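Local structure of glycerate dehydrogenase (6P2I) at residues Lys8-Pro13 and Ile49-Ser54; Tyr68-Thr73 and Tyr288-Asn293; Glu88-Asn93 and Gln300-Val305. The protein reduces acyclic imino acids, produced in situ by a partner oxidase, probably to D-amino acids such as D-arginine, with NADPH as the cofactor. All coordinates share one frame; numbering follows the deposited sequence.

Interaction 1: residues Lys8-Pro13 and Ile49-Ser54; sequences KPTYLP and IVEWTS. With DAR (D-arginine), chain D.
T10 and E51 meet at about a right angle, and T10 grips both oxygens of the carboxylate. Its hydroxyl donates to E51 OE1 (OG1 to OE1 2.6 Å), while its backbone amide donates to the other oxygen, with T10 N 3.0 Å from E51 OE2. Both donors arrive on the syn sides of the carboxylate, moderately out of its plane. E51 OE1 also accepts from the guanidinium of D-arginine, whose NH2 lies 2.9 Å from it in an almost straight bond (169°). OE2 has Y5 OH as a further partner, and a water that accepts from Y11 N makes a weak bond to it. With CG anti to the backbone N (chi1 177°) and the chain extended beyond it, E51 presents its carboxylate between the loop and the ligand. An alanine here would probably leave T10 N, T10 OG1 and the guanidinium NH2 without the carboxylate that accepts from all three, and the ligand's tail freer to turn. Next to this, the W52 indole lies with one face against E51 CG, 3.4 Å above the ring plane toward the rim. Its NE1 donates to K8 O at 2.7 Å, with the acceptor in the ring plane, which helps to hold the rotation of the indole. Farther out, D7 receives the backbone amides of E51 and W52, F32 packs edge-to-face with W52, and Y132 and H130 of the second subunit pack on T10 and W52. The loop after strand 47-50 thus brings E51 to the D-arginine pocket, and the loop after the neighbouring parallel strand 2-5 holds its carboxylate, consistent with the substrate-binding domain of D-2-hydroxyacid dehydrogenases.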
loop_
_atom_site.group_PDB
_atom_site.type_symbol
_atom_site.label_atom_id
_atom_site.label_comp_id
_atom_site.label_asym_id
_atom_site.label_seq_id
_atom_site.Cartn_x
_atom_site.Cartn_y
_atom_site.Cartn_z
ATOM N N LYS A 8 -4.830 -23.440 -20.758
ATOM C CA LYS A 8 -3.495 -23.334 -20.163
ATOM C C LYS A 8 -3.531 -22.914 -18.699
ATOM O O LYS A 8 -3.913 -21.778 -18.386
ATOM C CB LYS A 8 -2.647 -22.340 -20.962
ATOM C CG LYS A 8 -1.200 -22.239 -20.525
ATOM C CD LYS A 8 -0.379 -21.475 -21.556
ATOM C CE LYS A 8 -0.629 -19.975 -21.473
ATOM N NZ LYS A 8 0.366 -19.262 -20.615
ATOM N N PRO A 9 -3.133 -23.780 -17.772
ATOM C CA PRO A 9 -3.179 -23.392 -16.358
ATOM C C PRO A 9 -2.098 -22.374 -16.042
ATOM O O PRO A 9 -0.955 -22.490 -16.495
ATOM C CB PRO A 9 -2.935 -24.704 -15.600
ATOM C CG PRO A 9 -3.074 -25.807 -16.639
ATOM C CD PRO A 9 -2.727 -25.186 -17.958
ATOM N N THR A 10 -2.471 -21.371 -15.251
ATOM C CA THR A 10 -1.450 -20.504 -14.678
ATOM C C THR A 10 -0.553 -21.293 -13.744
ATOM O O THR A 10 0.679 -21.151 -13.773
ATOM C CB THR A 10 -2.097 -19.354 -13.927
ATOM O OG1 THR A 10 -2.705 -18.466 -14.869
ATOM C CG2 THR A 10 -1.030 -18.608 -13.105
ATOM N N TYR A 11 -1.154 -22.166 -12.939
ATOM C CA TYR A 11 -0.438 -22.896 -11.899
ATOM C C TYR A 11 -1.040 -24.286 -11.786
ATOM O O TYR A 11 -2.250 -24.424 -11.587
ATOM C CB TYR A 11 -0.524 -22.136 -10.567
ATOM C CG TYR A 11 0.264 -22.751 -9.437
ATOM C CD1 TYR A 11 1.643 -22.901 -9.527
ATOM C CD2 TYR A 11 -0.370 -23.171 -8.272
ATOM C CE1 TYR A 11 2.375 -23.467 -8.491
ATOM C CE2 TYR A 11 0.350 -23.732 -7.228
ATOM C CZ TYR A 11 1.716 -23.875 -7.342
ATOM O OH TYR A 11 2.439 -24.424 -6.309
ATOM N N LEU A 12 -0.204 -25.309 -11.948
ATOM C CA LEU A 12 -0.639 -26.700 -11.850
ATOM C C LEU A 12 0.601 -27.536 -11.583
ATOM O O LEU A 12 1.145 -28.188 -12.485
ATOM C CB LEU A 12 -1.377 -27.161 -13.110
ATOM C CG LEU A 12 -2.157 -28.477 -12.924
ATOM C CD1 LEU A 12 -3.425 -28.269 -12.071
ATOM C CD2 LEU A 12 -2.509 -29.108 -14.275
ATOM N N PRO A 13 1.070 -27.538 -10.342
ATOM C CA PRO A 13 2.335 -28.200 -10.025
ATOM C C PRO A 13 2.191 -29.709 -10.079
ATOM O O PRO A 13 1.086 -30.256 -10.116
ATOM C CB PRO A 13 2.635 -27.712 -8.604
ATOM C CG PRO A 13 1.286 -27.403 -8.030
ATOM C CD PRO A 13 0.445 -26.897 -9.171
ATOM N N ILE A 49 -12.231 -28.690 -16.223
ATOM C CA ILE A 49 -11.705 -27.541 -15.481
ATOM C C ILE A 49 -11.367 -26.464 -16.501
ATOM O O ILE A 49 -10.759 -26.756 -17.536
ATOM C CB ILE A 49 -10.457 -27.904 -14.663
ATOM C CG1 ILE A 49 -10.725 -29.116 -13.768
ATOM C CG2 ILE A 49 -9.998 -26.674 -13.824
ATOM C CD1 ILE A 49 -9.473 -29.878 -13.396
ATOM N N VAL A 50 -11.748 -25.222 -16.219
ATOM C CA VAL A 50 -11.570 -24.152 -17.189
ATOM C C VAL A 50 -10.994 -22.926 -16.487
ATOM O O VAL A 50 -11.330 -22.643 -15.330
ATOM C CB VAL A 50 -12.898 -23.824 -17.905
ATOM C CG1 VAL A 50 -13.949 -23.322 -16.906
ATOM C CG2 VAL A 50 -12.675 -22.823 -19.024
ATOM N N GLU A 51 -10.104 -22.218 -17.183
ATOM C CA GLU A 51 -9.501 -20.993 -16.648
ATOM C C GLU A 51 -9.733 -19.768 -17.517
ATOM O O GLU A 51 -9.896 -18.656 -16.988
ATOM C CB GLU A 51 -7.989 -21.180 -16.449
ATOM C CG GLU A 51 -7.306 -19.894 -15.949
ATOM C CD GLU A 51 -5.910 -20.092 -15.406
ATOM O OE1 GLU A 51 -5.243 -19.066 -15.135
ATOM O OE2 GLU A 51 -5.474 -21.245 -15.239
ATOM N N TRP A 52 -9.762 -19.936 -18.844
ATOM C CA TRP A 52 -9.737 -18.812 -19.771
ATOM C C TRP A 52 -10.872 -18.804 -20.774
ATOM O O TRP A 52 -11.168 -17.743 -21.333
ATOM C CB TRP A 52 -8.433 -18.811 -20.586
ATOM C CG TRP A 52 -7.187 -18.827 -19.774
ATOM C CD1 TRP A 52 -6.436 -19.919 -19.424
ATOM C CD2 TRP A 52 -6.535 -17.690 -19.204
ATOM N NE1 TRP A 52 -5.348 -19.518 -18.680
ATOM C CE2 TRP A 52 -5.393 -18.155 -18.527
ATOM C CE3 TRP A 52 -6.814 -16.316 -19.201
ATOM C CZ2 TRP A 52 -4.523 -17.295 -17.846
ATOM C CZ3 TRP A 52 -5.950 -15.462 -18.532
ATOM C CH2 TRP A 52 -4.814 -15.955 -17.869
ATOM N N THR A 53 -11.486 -19.941 -21.055
ATOM C CA THR A 53 -12.275 -20.094 -22.263
ATOM C C THR A 53 -13.737 -19.790 -21.996
ATOM O O THR A 53 -14.347 -20.382 -21.102
ATOM C CB THR A 53 -12.108 -21.512 -22.808
ATOM O OG1 THR A 53 -10.721 -21.726 -23.071
ATOM C CG2 THR A 53 -12.921 -21.720 -24.081
ATOM N N SER A 54 -14.297 -18.886 -22.795
ATOM C CA SER A 54 -15.728 -18.631 -22.743
ATOM C C SER A 54 -16.495 -19.874 -23.161
ATOM O O SER A 54 -16.155 -20.528 -24.152
ATOM C CB SER A 54 -16.085 -17.461 -23.653
ATOM O OG SER A 54 -15.641 -16.246 -23.076
HETATM N N DAR D . -10.687 -13.326 -12.244
HETATM C CA DAR D . -10.166 -13.723 -10.936
HETATM C CB DAR D . -8.687 -14.130 -11.016
HETATM C CG DAR D . -8.435 -15.352 -11.905
HETATM C CD DAR D . -7.067 -15.974 -11.638
HETATM N NE DAR D . -6.784 -17.219 -12.352
HETATM C CZ DAR D . -6.525 -18.348 -11.686
HETATM N NH1 DAR D . -6.955 -18.505 -10.430
HETATM N NH2 DAR D . -5.838 -19.337 -12.261
HETATM C C DAR D . -11.039 -14.802 -10.319
HETATM O O DAR D . -10.585 -15.668 -9.545
HETATM O OXT DAR D . -12.236 -14.787 -10.602
HETATM O O HOH W 1 -4.136 -22.775 -12.531
#

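Interaction 2: residues Tyr68-Thr73 and Tyr288-Asn293; sequences YLITIT and YELIEN. With DAR (D-arginine), chain D.
Y68 and N293 touch inside a buried strand-helix interface with no direct hydrogen bond between them: Y68 OH rests 3.5 Å from N293 CB, and a water joins the two sides instead. That water donates to N293 O at 2.8 Å and is hydrogen-bonded to Y68 OH at the same distance. The tyrosine ring and the asparagine amide stand nearly perpendicular, their planes 82° apart. Each polar end has a stronger partner elsewhere, Y68 OH with S92 OG, and N293 with N93 O through ND2 and N304 ND2 through OD1, so these buried groups are satisfied. The rest of the interface is mostly aliphatic. I70 CG2 packs on L290 CD1 at 4.0 Å and beside the amide ND2 of N293 at 3.6 Å, while I72 CD1 reaches L290 CD2 at 3.9 Å. I72 faces two ways: its CG1 is anti to the backbone N (chi1 -158°) on the branch that leads to the helix, and the other branch, CG2, lies 3.6 Å from NH2 of D-arginine. T73 CG2 touches the ligand's CG at 3.5 Å. The 288-293 turns of helix 280-298 run almost antiparallel to strand 68-71 (168°), covering one face of a parallel sheet whose C-terminal strand ends lead to the substrate, as in the family's alpha/beta substrate-binding domain, to which the C-terminal helix returns.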
loop_
_atom_site.group_PDB
_atom_site.type_symbol
_atom_site.label_atom_id
_atom_site.label_comp_id
_atom_site.label_asym_id
_atom_site.label_seq_id
_atom_site.Cartn_x
_atom_site.Cartn_y
_atom_site.Cartn_z
ATOM N N TYR A 68 -19.776 -32.210 -15.173
ATOM C CA TYR A 68 -19.325 -31.337 -14.091
ATOM C C TYR A 68 -18.232 -30.420 -14.612
ATOM O O TYR A 68 -17.231 -30.894 -15.168
ATOM C CB TYR A 68 -18.820 -32.165 -12.912
ATOM C CG TYR A 68 -18.450 -31.373 -11.661
ATOM C CD1 TYR A 68 -19.165 -30.239 -11.268
ATOM C CD2 TYR A 68 -17.397 -31.787 -10.864
ATOM C CE1 TYR A 68 -18.804 -29.532 -10.096
ATOM C CE2 TYR A 68 -17.047 -31.111 -9.718
ATOM C CZ TYR A 68 -17.744 -29.994 -9.335
ATOM O OH TYR A 68 -17.347 -29.355 -8.175
ATOM N N LEU A 69 -18.440 -29.115 -14.451
ATOM C CA LEU A 69 -17.487 -28.093 -14.860
ATOM C C LEU A 69 -17.027 -27.334 -13.632
ATOM O O LEU A 69 -17.858 -26.883 -12.836
ATOM C CB LEU A 69 -18.113 -27.127 -15.864
ATOM C CG LEU A 69 -17.243 -25.959 -16.326
ATOM C CD1 LEU A 69 -16.052 -26.463 -17.119
ATOM C CD2 LEU A 69 -18.059 -24.986 -17.165
ATOM N N ILE A 70 -15.710 -27.194 -13.486
ATOM C CA ILE A 70 -15.094 -26.424 -12.411
ATOM C C ILE A 70 -14.378 -25.241 -13.040
ATOM O O ILE A 70 -13.517 -25.432 -13.909
ATOM C CB ILE A 70 -14.105 -27.274 -11.602
ATOM C CG1 ILE A 70 -14.812 -28.484 -10.982
ATOM C CG2 ILE A 70 -13.371 -26.405 -10.555
ATOM C CD1 ILE A 70 -13.857 -29.570 -10.537
ATOM N N THR A 71 -14.715 -24.022 -12.603
ATOM C CA THR A 71 -13.879 -22.879 -12.939
ATOM C C THR A 71 -12.754 -22.822 -11.924
ATOM O O THR A 71 -12.997 -22.981 -10.724
ATOM C CB THR A 71 -14.667 -21.560 -12.940
ATOM O OG1 THR A 71 -15.164 -21.265 -11.623
ATOM C CG2 THR A 71 -15.818 -21.624 -13.952
ATOM N N ILE A 72 -11.516 -22.680 -12.411
ATOM C CA ILE A 72 -10.388 -22.498 -11.510
ATOM C C ILE A 72 -10.479 -21.138 -10.851
ATOM O O ILE A 72 -9.853 -20.915 -9.815
ATOM C CB ILE A 72 -9.045 -22.666 -12.252
ATOM C CG1 ILE A 72 -7.922 -23.027 -11.263
ATOM C CG2 ILE A 72 -8.691 -21.400 -13.013
ATOM C CD1 ILE A 72 -8.105 -24.387 -10.613
ATOM N N THR A 73 -11.277 -20.243 -11.419
ATOM C CA THR A 73 -11.460 -18.880 -10.948
ATOM C C THR A 73 -12.600 -18.792 -9.942
ATOM O O THR A 73 -13.458 -19.672 -9.859
ATOM C CB THR A 73 -11.767 -17.971 -12.134
ATOM O OG1 THR A 73 -12.907 -18.493 -12.835
ATOM C CG2 THR A 73 -10.579 -17.924 -13.072
ATOM N N TYR A 288 -5.938 -26.461 -3.584
ATOM C CA TYR A 288 -6.708 -27.180 -2.572
ATOM C C TYR A 288 -8.196 -27.140 -2.890
ATOM O O TYR A 288 -8.906 -28.135 -2.688
ATOM C CB TYR A 288 -6.479 -26.594 -1.177
ATOM C CG TYR A 288 -5.052 -26.527 -0.665
ATOM C CD1 TYR A 288 -4.078 -27.401 -1.100
ATOM C CD2 TYR A 288 -4.699 -25.584 0.303
ATOM C CE1 TYR A 288 -2.771 -27.336 -0.605
ATOM C CE2 TYR A 288 -3.410 -25.504 0.799
ATOM C CZ TYR A 288 -2.445 -26.380 0.345
ATOM O OH TYR A 288 -1.160 -26.291 0.851
ATOM N N GLU A 289 -8.691 -25.993 -3.373
ATOM C CA GLU A 289 -10.110 -25.869 -3.710
ATOM C C GLU A 289 -10.464 -26.712 -4.926
ATOM O O GLU A 289 -11.503 -27.378 -4.942
ATOM C CB GLU A 289 -10.479 -24.406 -3.959
ATOM C CG GLU A 289 -10.582 -23.605 -2.651
ATOM C CD GLU A 289 -11.022 -22.157 -2.838
ATOM O OE1 GLU A 289 -10.781 -21.577 -3.912
ATOM O OE2 GLU A 289 -11.591 -21.594 -1.878
ATOM N N LEU A 290 -9.614 -26.685 -5.950
ATOM C CA LEU A 290 -9.832 -27.528 -7.122
ATOM C C LEU A 290 -9.945 -28.994 -6.723
ATOM O O LEU A 290 -10.843 -29.714 -7.185
ATOM C CB LEU A 290 -8.679 -27.328 -8.105
ATOM C CG LEU A 290 -8.608 -28.338 -9.243
ATOM C CD1 LEU A 290 -9.842 -28.244 -10.120
ATOM C CD2 LEU A 290 -7.354 -28.120 -10.044
ATOM N N ILE A 291 -9.041 -29.451 -5.857
ATOM C CA ILE A 291 -9.035 -30.851 -5.449
ATOM C C ILE A 291 -10.244 -31.147 -4.575
ATOM O O ILE A 291 -10.854 -32.219 -4.678
ATOM C CB ILE A 291 -7.710 -31.199 -4.746
ATOM C CG1 ILE A 291 -6.580 -31.240 -5.772
ATOM C CG2 ILE A 291 -7.805 -32.524 -3.991
ATOM C CD1 ILE A 291 -5.190 -31.099 -5.176
ATOM N N GLU A 292 -10.611 -30.204 -3.704
ATOM C CA GLU A 292 -11.789 -30.407 -2.873
ATOM C C GLU A 292 -13.046 -30.507 -3.722
ATOM O O GLU A 292 -13.935 -31.315 -3.432
ATOM C CB GLU A 292 -11.934 -29.278 -1.859
ATOM C CG GLU A 292 -13.185 -29.414 -1.029
ATOM C CD GLU A 292 -13.260 -28.377 0.071
ATOM O OE1 GLU A 292 -12.454 -27.419 0.032
ATOM O OE2 GLU A 292 -14.118 -28.525 0.967
ATOM N N ASN A 293 -13.130 -29.708 -4.783
ATOM C CA ASN A 293 -14.261 -29.821 -5.700
ATOM C C ASN A 293 -14.348 -31.218 -6.298
ATOM O O ASN A 293 -15.432 -31.817 -6.360
ATOM C CB ASN A 293 -14.149 -28.773 -6.804
ATOM C CG ASN A 293 -14.585 -27.400 -6.336
ATOM O OD1 ASN A 293 -15.388 -27.284 -5.408
ATOM N ND2 ASN A 293 -14.065 -26.354 -6.974
HETATM N N DAR D . -10.687 -13.326 -12.244
HETATM C CA DAR D . -10.166 -13.723 -10.936
HETATM C CB DAR D . -8.687 -14.130 -11.016
HETATM C CG DAR D . -8.435 -15.352 -11.905
HETATM C CD DAR D . -7.067 -15.974 -11.638
HETATM N NE DAR D . -6.784 -17.219 -12.352
HETATM C CZ DAR D . -6.525 -18.348 -11.686
HETATM N NH1 DAR D . -6.955 -18.505 -10.430
HETATM N NH2 DAR D . -5.838 -19.337 -12.261
HETATM C C DAR D . -11.039 -14.802 -10.319
HETATM O O DAR D . -10.585 -15.668 -9.545
HETATM O OXT DAR D . -12.236 -14.787 -10.602
HETATM O O HOH W 2 -17.742 -30.509 -5.618
#

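Interaction 3: residues Glu88-Asn93 and Gln300-Val305; sequences EIMVSN and QKPVNV
M90 lays the end of its side chain against the ring of P302, its CE 3.6 Å from P302 CG and its SD 3.8 Å from P302 CB. The two side chains cross at about a right angle, and a bend at the last torsion (chi3 -99°) carries the methyl group to the proline. Closer to the backbone, M90 CG meets V305 CG1 at 4.0 Å. The strand involved, 90-92, is the outermost strand of the five-stranded parallel sheet of the flavodoxin-like substrate-binding domain, and the chain leaving helix 280-298 comes across to its edge and runs antiparallel to it only at N304-V305. The two backbones join by a single bridge, S92 with V305, a non-hydrogen-bonded antiparallel pair. Across it, the alpha carbons approach the opposite carbonyls: V305 CA is 3.3 Å from V91 O, and S92 CA is 3.1 Å from N304 O. N304 O also accepts a long bond from N93 N (3.3 Å). The chain turns at N304, where phi is positive, and the carbonyls of V303 and N304 both face segment 88-93. The amides of N93 and N304 have their own partners: N93 ND2 bonds T74 O, which ties the end of the strand to a residue of the D-arginine pocket, and N304 is held through its amide by the covering helix. S92, whose hydroxyl also bonds Y68 OH, seals the bridge from its side chain: OG stands anti to the carbonyl carbon (chi1 -69°) and donates to V303 O at 2.7 Å, nearly along the C=O axis.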
loop_
_atom_site.group_PDB
_atom_site.type_symbol
_atom_site.label_atom_id
_atom_site.label_comp_id
_atom_site.label_asym_id
_atom_site.label_seq_id
_atom_site.Cartn_x
_atom_site.Cartn_y
_atom_site.Cartn_z
ATOM N N GLU A 88 -28.207 -29.933 -17.664
ATOM C CA GLU A 88 -27.887 -30.891 -16.604
ATOM C C GLU A 88 -26.379 -31.043 -16.405
ATOM O O GLU A 88 -25.876 -32.139 -16.150
ATOM C CB GLU A 88 -28.546 -32.245 -16.876
ATOM C CG GLU A 88 -30.056 -32.249 -16.653
ATOM C CD GLU A 88 -30.734 -33.486 -17.216
ATOM O OE1 GLU A 88 -31.785 -33.340 -17.877
ATOM O OE2 GLU A 88 -30.217 -34.604 -17.003
ATOM N N ILE A 89 -25.650 -29.934 -16.512
ATOM C CA ILE A 89 -24.219 -29.902 -16.231
ATOM C C ILE A 89 -24.010 -29.040 -14.998
ATOM O O ILE A 89 -24.378 -27.857 -14.990
ATOM C CB ILE A 89 -23.408 -29.373 -17.423
ATOM C CG1 ILE A 89 -23.632 -30.274 -18.645
ATOM C CG2 ILE A 89 -21.934 -29.274 -17.051
ATOM C CD1 ILE A 89 -22.889 -29.820 -19.881
ATOM N N MET A 90 -23.425 -29.633 -13.964
ATOM C CA MET A 90 -23.198 -28.954 -12.696
ATOM C C MET A 90 -21.921 -28.124 -12.773
ATOM O O MET A 90 -20.981 -28.464 -13.496
ATOM C CB MET A 90 -23.142 -30.002 -11.578
ATOM C CG MET A 90 -23.255 -29.508 -10.144
ATOM S SD MET A 90 -22.634 -30.776 -9.003
ATOM C CE MET A 90 -24.200 -31.482 -8.504
ATOM N N VAL A 91 -21.911 -26.997 -12.051
ATOM C CA VAL A 91 -20.811 -26.037 -12.084
ATOM C C VAL A 91 -20.399 -25.702 -10.661
ATOM O O VAL A 91 -21.254 -25.397 -9.823
ATOM C CB VAL A 91 -21.195 -24.732 -12.807
ATOM C CG1 VAL A 91 -19.976 -23.805 -12.919
ATOM C CG2 VAL A 91 -21.792 -25.025 -14.143
ATOM N N SER A 92 -19.093 -25.725 -10.406
ATOM C CA SER A 92 -18.508 -25.213 -9.173
ATOM C C SER A 92 -17.438 -24.197 -9.525
ATOM O O SER A 92 -16.824 -24.271 -10.591
ATOM C CB SER A 92 -17.855 -26.327 -8.320
ATOM O OG SER A 92 -18.801 -27.214 -7.754
ATOM N N ASN A 93 -17.183 -23.259 -8.606
ATOM C CA ASN A 93 -16.015 -22.402 -8.731
ATOM C C ASN A 93 -15.022 -22.744 -7.624
ATOM O O ASN A 93 -15.217 -23.688 -6.853
ATOM C CB ASN A 93 -16.416 -20.920 -8.717
ATOM C CG ASN A 93 -16.978 -20.456 -7.379
ATOM O OD1 ASN A 93 -17.350 -21.255 -6.515
ATOM N ND2 ASN A 93 -17.068 -19.145 -7.220
ATOM N N GLN A 300 -20.287 -37.678 -4.087
ATOM C CA GLN A 300 -21.708 -37.345 -4.233
ATOM C C GLN A 300 -22.162 -36.342 -3.177
ATOM O O GLN A 300 -23.319 -36.343 -2.752
ATOM C CB GLN A 300 -22.608 -38.587 -4.203
ATOM C CG GLN A 300 -22.169 -39.731 -5.105
ATOM C CD GLN A 300 -22.919 -41.005 -4.790
ATOM O OE1 GLN A 300 -22.511 -41.778 -3.923
ATOM N NE2 GLN A 300 -24.026 -41.232 -5.494
ATOM N N LYS A 301 -21.254 -35.478 -2.741
ATOM C CA LYS A 301 -21.579 -34.374 -1.844
ATOM C C LYS A 301 -20.873 -33.136 -2.377
ATOM O O LYS A 301 -19.950 -32.607 -1.746
ATOM C CB LYS A 301 -21.170 -34.683 -0.403
ATOM C CG LYS A 301 -21.979 -35.790 0.262
ATOM C CD LYS A 301 -21.648 -35.905 1.748
ATOM C CE LYS A 301 -21.767 -34.551 2.445
ATOM N NZ LYS A 301 -22.204 -34.672 3.870
ATOM N N PRO A 302 -21.283 -32.655 -3.550
ATOM C CA PRO A 302 -20.537 -31.574 -4.210
ATOM C C PRO A 302 -20.560 -30.301 -3.383
ATOM O O PRO A 302 -21.513 -30.027 -2.648
ATOM C CB PRO A 302 -21.282 -31.376 -5.536
ATOM C CG PRO A 302 -22.235 -32.533 -5.648
ATOM C CD PRO A 302 -22.519 -32.999 -4.270
ATOM N N VAL A 303 -19.495 -29.511 -3.525
ATOM C CA VAL A 303 -19.363 -28.243 -2.821
ATOM C C VAL A 303 -19.150 -27.126 -3.834
ATOM O O VAL A 303 -18.861 -27.363 -5.012
ATOM C CB VAL A 303 -18.215 -28.262 -1.790
ATOM C CG1 VAL A 303 -18.513 -29.283 -0.692
ATOM C CG2 VAL A 303 -16.890 -28.551 -2.473
ATOM N N ASN A 304 -19.330 -25.891 -3.360
ATOM C CA ASN A 304 -19.099 -24.684 -4.160
ATOM C C ASN A 304 -19.933 -24.676 -5.441
ATOM O O ASN A 304 -19.519 -24.118 -6.464
ATOM C CB ASN A 304 -17.611 -24.516 -4.486
ATOM C CG ASN A 304 -16.736 -24.570 -3.241
ATOM O OD1 ASN A 304 -17.081 -24.001 -2.206
ATOM N ND2 ASN A 304 -15.611 -25.263 -3.339
ATOM N N VAL A 305 -21.131 -25.248 -5.382
ATOM C CA VAL A 305 -21.978 -25.374 -6.563
ATOM C C VAL A 305 -22.595 -24.022 -6.891
ATOM O O VAL A 305 -23.141 -23.341 -6.015
ATOM C CB VAL A 305 -23.057 -26.447 -6.346
ATOM C CG1 VAL A 305 -23.961 -26.556 -7.573
ATOM C CG2 VAL A 305 -22.403 -27.804 -6.078
#

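Overall arrangement
From the N terminus, interaction 1 comes first and closes a short loop that carries helix 14-23, strand 25-28 and helix 35-43, joining the ends of strands 2-5 and 47-50. Interactions 2 and 3 follow in series with it and cross each other: their segments interleave along the chain in the order 68-73, 88-93, 288-293, 300-305. Each of these closes a loop of more than 200 residues that includes the seven-stranded Rossmann sheet, and so returns the C-terminal helix and tail to the first domain. Strands 47-50, 68-71 and 90-92 are successive neighbours in one sheet, which links all three contacts. Interactions 1 and 2 both touch D-arginine; interaction 3 closes the sheet's edge.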